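Local coordinates for protein deoxyribodipyrimidine photo-lyase (Oryza sativa Japonica Group, PDB 3UMV) that repairs ultraviolet-damaged DNA by using light and its bound FAD to split cyclobutane pyrimidine dimers back into separate pyrimidines, at residues A[409-412]-A[413-416]; A[436-439]-A[440-444]. All coordinates share one frame; numbering follows the deposited sequence.

Interaction 1. Residues A[409-412]-A[413-416]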
ATOM      1  N   GLY A 409       7.807  25.171  -8.745  1.00 16.81           N
ATOM      2  CA  GLY A 409       8.968  24.311  -8.884  1.00 19.19           C
ATOM      3  C   GLY A 409       8.627  22.883  -8.518  1.00 16.51           C
ATOM      4  O   GLY A 409       7.556  22.622  -7.960  1.00 20.35           O
ATOM      5  N   PRO A 410       9.531  21.946  -8.837  1.00 19.08           N
ATOM      6  CA  PRO A 410       9.305  20.512  -8.638  1.00 19.81           C
ATOM      7  C   PRO A 410       9.081  20.116  -7.187  1.00 16.88           C
ATOM      8  O   PRO A 410       8.281  19.219  -6.941  1.00 14.98           O
ATOM      9  CB  PRO A 410      10.589  19.865  -9.185  1.00 24.29           C
ATOM     10  CG  PRO A 410      11.596  20.950  -9.193  1.00 21.86           C
ATOM     11  CD  PRO A 410      10.826  22.214  -9.474  1.00 18.23           C
ATOM     12  N   GLU A 411       9.769  20.742  -6.228  1.00 14.91           N
ATOM     13  CA  GLU A 411       9.527  20.367  -4.833  1.00 17.83           C
ATOM     14  C   GLU A 411       8.094  20.711  -4.379  1.00 14.29           C
ATOM     15  O   GLU A 411       7.436  19.897  -3.723  1.00 16.23           O
ATOM     16  CB  GLU A 411      10.596  20.954  -3.898  1.00 15.57           C
ATOM     17  CG  GLU A 411      10.428  20.600  -2.396  1.00 22.54           C
ATOM     18  CD  GLU A 411      10.797  19.157  -2.033  1.00 32.79           C
ATOM     19  OE1 GLU A 411      10.599  18.765  -0.862  1.00 42.80           O
ATOM     20  OE2 GLU A 411      11.275  18.408  -2.897  1.00 22.85           O
ATOM     21  N   GLU A 412       7.616  21.902  -4.739  1.00 16.65           N
ATOM     22  CA  GLU A 412       6.228  22.280  -4.467  1.00 16.92           C
ATOM     23  C   GLU A 412       5.240  21.360  -5.191  1.00 13.66           C
ATOM     24  O   GLU A 412       4.215  20.981  -4.629  1.00 15.70           O
ATOM     25  CB  GLU A 412       5.959  23.735  -4.871  1.00 20.78           C
ATOM     26  CG  GLU A 412       4.508  24.168  -4.671  1.00 30.75           C
ATOM     27  CD  GLU A 412       4.144  24.347  -3.212  1.00 43.87           C
ATOM     28  OE1 GLU A 412       5.072  24.415  -2.376  1.00 51.07           O
ATOM     29  OE2 GLU A 412       2.931  24.427  -2.900  1.00 47.85           O
ATOM     30  N   ALA A 413       5.552  21.008  -6.436  1.00 15.12           N
ATOM     31  CA  ALA A 413       4.709  20.082  -7.196  1.00 13.10           C
ATOM     32  C   ALA A 413       4.620  18.722  -6.495  1.00 11.35           C
ATOM     33  O   ALA A 413       3.530  18.170  -6.312  1.00 13.15           O
ATOM     34  CB  ALA A 413       5.253  19.903  -8.613  1.00 12.72           C
ATOM     35  N   LEU A 414       5.779  18.201  -6.103  1.00 15.11           N
ATOM     36  CA  LEU A 414       5.863  16.899  -5.443  1.00 16.36           C
ATOM     37  C   LEU A 414       5.061  16.908  -4.147  1.00 14.50           C
ATOM     38  O   LEU A 414       4.296  15.974  -3.865  1.00 14.21           O
ATOM     39  CB  LEU A 414       7.325  16.554  -5.163  1.00 18.45           C
ATOM     40  CG  LEU A 414       7.703  15.163  -4.676  1.00 22.21           C
ATOM     41  CD1 LEU A 414       7.243  14.099  -5.681  1.00 19.50           C
ATOM     42  CD2 LEU A 414       9.219  15.120  -4.503  1.00 17.64           C
ATOM     43  N   SER A 415       5.220  17.971  -3.363  1.00 13.75           N
ATOM     44  CA  SER A 415       4.516  18.093  -2.086  1.00 13.08           C
ATOM     45  C   SER A 415       3.006  18.127  -2.292  1.00 15.38           C
ATOM     46  O   SER A 415       2.239  17.532  -1.535  1.00 14.42           O
ATOM     47  CB  SER A 415       4.974  19.361  -1.358  1.00 16.99           C
ATOM     48  OG  SER A 415       4.269  19.525  -0.147  1.00 25.84           O
ATOM     49  N   THR A 416       2.574  18.840  -3.321  1.00 13.79           N
ATOM     50  CA  THR A 416       1.143  18.964  -3.587  1.00 11.42           C
ATOM     51  C   THR A 416       0.544  17.645  -4.084  1.00 10.05           C
ATOM     52  O   THR A 416      -0.526  17.227  -3.629  1.00 11.84           O
ATOM     53  CB  THR A 416       0.853  20.141  -4.546  1.00 12.68           C
ATOM     54  OG1 THR A 416       1.149  21.369  -3.869  1.00 18.75           O
ATOM     55  CG2 THR A 416      -0.598  20.161  -4.938  1.00 11.79           C
TER
HETATM   56  O   HOH W   1       1.193  23.767  -4.912  1.00 30.46           O
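The carboxylate of E412 and the hydroxyl of T416 meet one helical turn apart: carboxylate oxygen OE2 of E412 lies 3.7 Å from OG1 of T416. A water bridges the two, donating to E412 OE2 at 2.7 Å and lying 2.6 Å from T416 OG1. The E412 chain leaves with CG anti to the backbone N (chi1 177°) and folds at chi2, which brings the carboxylate round toward that water. R365 also bonds OG1 of T416, as well as OG of S415. The other carboxylate, on E411, only grazes L414, OE2 to CD2 at 4.2 Å; its two oxygens are taken by S339 and L340.

Beneath the side chains the first turn of helix 410-424 closes in the usual way. G409 is the N-cap, and its carbonyl oxygen takes A413 N at 3.0 Å. P410 follows, where the lack of an N-H costs a first helical turn nothing, and the two glutamates put negative charge where it should favour the helix dipole. Around this turn, P410 leans on L404 and A413 on I403 of helix 393-405, while L414 packs against C437 and M438 of helix 431-442.

Interaction 2. Residues A[436-439]-A[440-444]; sequences GCMW and SICGL. With FAD (flavin-adenine dinucleotide), chain I.
M438 packs on L444 where helix 431-442 gives way to loop. Its CB sits 3.6 Å from CD2 of L444; CG then runs anti to the carbonyl carbon (chi1 -67°), and the chain bends at chi2 so that SD comes alongside C442, 4.1 Å from its SG. F330 of helix 310-333 touches the side chains of both M438 and L444.

The backbone of M438 works too. Its carbonyl oxygen accepts C442 N at 3.0 Å and L444 N at 3.1 Å, the two donors standing above opposite faces of the carbonyl plane. Between them G443 turns the chain with a positive phi of 61°, and its CA makes a weak C-H contact with W439 O.

One turn back, S440 doubles up on G436. Both its N and its OG donate to G436 O, from opposite faces, with OG 3.0 Å away; chi1 of -60° puts the hydroxyl beside its own backbone N, where this is possible. The same OG lies in the plane of the W439 ring at its edge, 3.5 Å from CE3.

This side of the helix borders the flavin. CA of G436 is 3.5 Å from C8 of FAD, and OG of S440 is 3.8 Å from C8M of FAD. The bond to G436 O satisfies the S440 hydroxyl and fixes its rotation, while towards the C8 methyl OG makes only van der Waals contact; the chemistry here implies a close-fitting wall for the dimethylbenzene end of the ring.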
ATOM      1  N   GLY A 436       4.878   6.710  -7.340  1.00 10.70           N
ATOM      2  CA  GLY A 436       4.106   7.204  -8.479  1.00 11.32           C
ATOM      3  C   GLY A 436       4.302   8.700  -8.699  1.00 10.96           C
ATOM      4  O   GLY A 436       4.529   9.155  -9.826  1.00 12.24           O
ATOM      5  N   CYS A 437       4.229   9.468  -7.619  1.00 10.84           N
ATOM      6  CA  CYS A 437       4.443  10.919  -7.696  1.00 14.47           C
ATOM      7  C   CYS A 437       5.875  11.218  -8.129  1.00 12.82           C
ATOM      8  O   CYS A 437       6.106  12.104  -8.974  1.00 12.33           O
ATOM      9  CB  CYS A 437       4.125  11.582  -6.353  1.00 14.66           C
ATOM     10  SG  CYS A 437       2.361  11.527  -5.938  1.00 13.30           S
ATOM     11  N   MET A 438       6.831  10.474  -7.559  1.00  9.81           N
ATOM     12  CA  MET A 438       8.231  10.634  -7.943  1.00 11.71           C
ATOM     13  C   MET A 438       8.486  10.224  -9.394  1.00 12.58           C
ATOM     14  O   MET A 438       9.309  10.825 -10.072  1.00 13.04           O
ATOM     15  CB  MET A 438       9.152   9.864  -6.998  1.00 10.78           C
ATOM     16  CG  MET A 438       9.192  10.407  -5.597  1.00 13.57           C
ATOM     17  SD  MET A 438      10.268  11.852  -5.410  1.00 15.75           S
ATOM     18  CE  MET A 438      11.890  11.056  -5.409  1.00 14.78           C
ATOM     19  N   TRP A 439       7.799   9.191  -9.874  1.00 10.83           N
ATOM     20  CA  TRP A 439       7.977   8.810 -11.281  1.00 13.70           C
ATOM     21  C   TRP A 439       7.533   9.972 -12.173  1.00 10.78           C
ATOM     22  O   TRP A 439       8.198  10.342 -13.139  1.00 13.92           O
ATOM     23  CB  TRP A 439       7.158   7.553 -11.601  1.00 12.77           C
ATOM     24  CG  TRP A 439       7.270   7.082 -13.031  1.00 16.34           C
ATOM     25  CD1 TRP A 439       8.134   6.137 -13.522  1.00 22.20           C
ATOM     26  CD2 TRP A 439       6.471   7.508 -14.146  1.00 19.08           C
ATOM     27  NE1 TRP A 439       7.932   5.967 -14.871  1.00 21.82           N
ATOM     28  CE2 TRP A 439       6.917   6.794 -15.277  1.00 19.20           C
ATOM     29  CE3 TRP A 439       5.432   8.428 -14.296  1.00 20.22           C
ATOM     30  CZ2 TRP A 439       6.356   6.976 -16.539  1.00 23.38           C
ATOM     31  CZ3 TRP A 439       4.871   8.604 -15.556  1.00 22.31           C
ATOM     32  CH2 TRP A 439       5.339   7.884 -16.655  1.00 21.99           C
ATOM     33  N   SER A 440       6.397  10.559 -11.824  1.00 10.70           N
ATOM     34  CA  SER A 440       5.759  11.571 -12.655  1.00 11.20           C
ATOM     35  C   SER A 440       6.534  12.875 -12.667  1.00 10.40           C
ATOM     36  O   SER A 440       6.750  13.473 -13.722  1.00 12.82           O
ATOM     37  CB  SER A 440       4.340  11.827 -12.139  1.00 15.56           C
ATOM     38  OG  SER A 440       3.592  10.628 -12.208  1.00 16.90           O
ATOM     39  N   ILE A 441       6.963  13.297 -11.489  1.00 12.05           N
ATOM     40  CA  ILE A 441       7.444  14.655 -11.304  1.00  9.35           C
ATOM     41  C   ILE A 441       8.979  14.711 -11.377  1.00 13.47           C
ATOM     42  O   ILE A 441       9.537  15.703 -11.825  1.00 17.03           O
ATOM     43  CB  ILE A 441       6.875  15.241  -9.982  1.00  8.10           C
ATOM     44  CG1 ILE A 441       5.364  15.426 -10.141  1.00 12.68           C
ATOM     45  CG2 ILE A 441       7.551  16.562  -9.583  1.00 13.13           C
ATOM     46  CD1 ILE A 441       4.644  15.851  -8.894  1.00 16.49           C
ATOM     47  N   CYS A 442       9.639  13.615 -10.995  1.00 11.89           N
ATOM     48  CA  CYS A 442      11.100  13.562 -10.855  1.00 11.58           C
ATOM     49  C   CYS A 442      11.741  12.457 -11.694  1.00 14.99           C
ATOM     50  O   CYS A 442      12.919  12.166 -11.534  1.00 15.68           O
ATOM     51  CB  CYS A 442      11.504  13.364  -9.394  1.00 14.99           C
ATOM     52  SG  CYS A 442      10.892  14.634  -8.339  1.00 21.48           S
ATOM     53  N   GLY A 443      10.955  11.858 -12.580  1.00 12.16           N
ATOM     54  CA  GLY A 443      11.427  10.825 -13.483  1.00 13.68           C
ATOM     55  C   GLY A 443      11.983   9.573 -12.819  1.00 14.29           C
ATOM     56  O   GLY A 443      12.765   8.850 -13.417  1.00 13.71           O
ATOM     57  N   LEU A 444      11.582   9.317 -11.576  1.00 12.62           N
ATOM     58  CA  LEU A 444      12.069   8.146 -10.852  1.00 13.42           C
ATOM     59  C   LEU A 444      11.691   6.888 -11.624  1.00 11.52           C
ATOM     60  O   LEU A 444      10.564   6.765 -12.092  1.00 13.34           O
ATOM     61  CB  LEU A 444      11.460   8.105  -9.444  1.00 14.92           C
ATOM     62  CG  LEU A 444      11.892   6.932  -8.548  1.00 15.55           C
ATOM     63  CD1 LEU A 444      13.398   6.943  -8.343  1.00 17.78           C
ATOM     64  CD2 LEU A 444      11.164   6.918  -7.205  1.00 11.98           C
TER
HETATM   65  PA  FAD I 801      -4.001  -2.576 -11.849  1.00 15.32           P
HETATM   66  O1A FAD I 801      -3.629  -2.038 -13.197  1.00 20.21           O
HETATM   67  O2A FAD I 801      -5.059  -3.644 -11.873  1.00 16.35           O
HETATM   68  O5B FAD I 801      -2.668  -3.098 -11.136  1.00 16.20           O
HETATM   69  C5B FAD I 801      -2.674  -4.193 -10.245  1.00 20.26           C
HETATM   70  C4B FAD I 801      -1.684  -3.941  -9.104  1.00 15.98           C
HETATM   71  O4B FAD I 801      -0.364  -3.728  -9.582  1.00 14.28           O
HETATM   72  C3B FAD I 801      -2.018  -2.678  -8.334  1.00 17.49           C
HETATM   73  O3B FAD I 801      -3.009  -2.912  -7.361  1.00 17.24           O
HETATM   74  C2B FAD I 801      -0.693  -2.360  -7.705  1.00 14.42           C
HETATM   75  O2B FAD I 801      -0.462  -3.237  -6.619  1.00 18.60           O
HETATM   76  C1B FAD I 801       0.271  -2.741  -8.799  1.00 15.20           C
HETATM   77  N9A FAD I 801       0.619  -1.573  -9.625  1.00 14.24           N
HETATM   78  C8A FAD I 801       0.028  -1.163 -10.791  1.00 16.30           C
HETATM   79  N7A FAD I 801       0.676  -0.051 -11.211  1.00 13.66           N
HETATM   80  C5A FAD I 801       1.658   0.258 -10.318  1.00 13.15           C
HETATM   81  C6A FAD I 801       2.623   1.268 -10.232  1.00 14.39           C
HETATM   82  N6A FAD I 801       2.799   2.163 -11.203  1.00 18.62           N
HETATM   83  N1A FAD I 801       3.499   1.290  -9.169  1.00 14.33           N
HETATM   84  C2A FAD I 801       3.430   0.315  -8.201  1.00 16.42           C
HETATM   85  N3A FAD I 801       2.478  -0.676  -8.284  1.00 15.00           N
HETATM   86  C4A FAD I 801       1.622  -0.706  -9.329  1.00 14.60           C
HETATM   87  N1  FAD I 801      -0.537   2.982  -6.257  1.00  9.88           N
HETATM   88  C2  FAD I 801      -0.972   2.698  -4.995  1.00 14.62           C
HETATM   89  O2  FAD I 801      -1.118   1.513  -4.694  1.00 15.69           O
HETATM   90  N3  FAD I 801      -1.212   3.716  -4.088  1.00 11.32           N
HETATM   91  C4  FAD I 801      -1.031   5.039  -4.452  1.00 13.20           C
HETATM   92  O4  FAD I 801      -1.251   5.945  -3.642  1.00 14.63           O
HETATM   93  C4X FAD I 801      -0.576   5.316  -5.736  1.00 15.67           C
HETATM   94  N5  FAD I 801      -0.390   6.610  -6.164  1.00 16.42           N
HETATM   95  C5X FAD I 801       0.082   6.865  -7.437  1.00 13.22           C
HETATM   96  C6  FAD I 801       0.300   8.186  -7.852  1.00 10.28           C
HETATM   97  C7  FAD I 801       0.772   8.447  -9.141  1.00 10.31           C
HETATM   98  C7M FAD I 801       1.012   9.875  -9.558  1.00  9.76           C
HETATM   99  C8  FAD I 801       1.014   7.380 -10.011  1.00 11.96           C
HETATM  100  C8M FAD I 801       1.516   7.598 -11.407  1.00 12.83           C
HETATM  101  C9  FAD I 801       0.782   6.081  -9.593  1.00  9.70           C
HETATM  102  C9A FAD I 801       0.323   5.823  -8.314  1.00 11.51           C
HETATM  103  N10 FAD I 801       0.092   4.525  -7.908  1.00 10.48           N
HETATM  104  C10 FAD I 801      -0.343   4.289  -6.627  1.00  9.86           C
HETATM  105  C1' FAD I 801       0.335   3.338  -8.831  1.00 12.56           C
HETATM  106  C2' FAD I 801      -0.912   2.917  -9.672  1.00 12.97           C
HETATM  107  O2' FAD I 801      -1.570   4.002 -10.336  1.00 14.04           O
HETATM  108  C3' FAD I 801      -1.977   2.147  -8.869  1.00 12.98           C
HETATM  109  O3' FAD I 801      -1.359   1.101  -8.167  1.00 13.37           O
HETATM  110  C4' FAD I 801      -3.082   1.551  -9.744  1.00 15.73           C
HETATM  111  O4' FAD I 801      -3.731   2.583 -10.463  1.00 18.20           O
HETATM  112  C5' FAD I 801      -4.056   0.803  -8.835  1.00 13.94           C
HETATM  113  O5' FAD I 801      -5.264   0.420  -9.449  1.00 11.85           O
HETATM  114  P   FAD I 801      -5.533  -1.135  -9.743  1.00 13.52           P
HETATM  115  O1P FAD I 801      -5.299  -1.967  -8.498  1.00 15.62           O
HETATM  116  O2P FAD I 801      -6.922  -1.300 -10.302  1.00 14.02           O
HETATM  117  O3P FAD I 801      -4.417  -1.324 -10.893  1.00 15.16           O

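Overall arrangement
Interactions 1 and 2 lie on consecutive helices, 410-424 and 431-442, with centres 11 Å apart, and they pack directly on each other. CD2 of L414 meets SD of M438 at 3.6 Å, and I441 reaches across to the first turn of the other helix, its CD1 3.6 Å from O of A413. Interaction 2 is the layer against the flavin; interaction 1 lies farther off, its L414 side chain about 8 Å from FAD. The side chain of C437 is about 4 Å from that of N421, which bonds FAD from helix 410-424. In interaction 1, the side chain of T416 is about 7 Å from those of W399 and W378, predicted to relay electrons as tryptophanyl radicals.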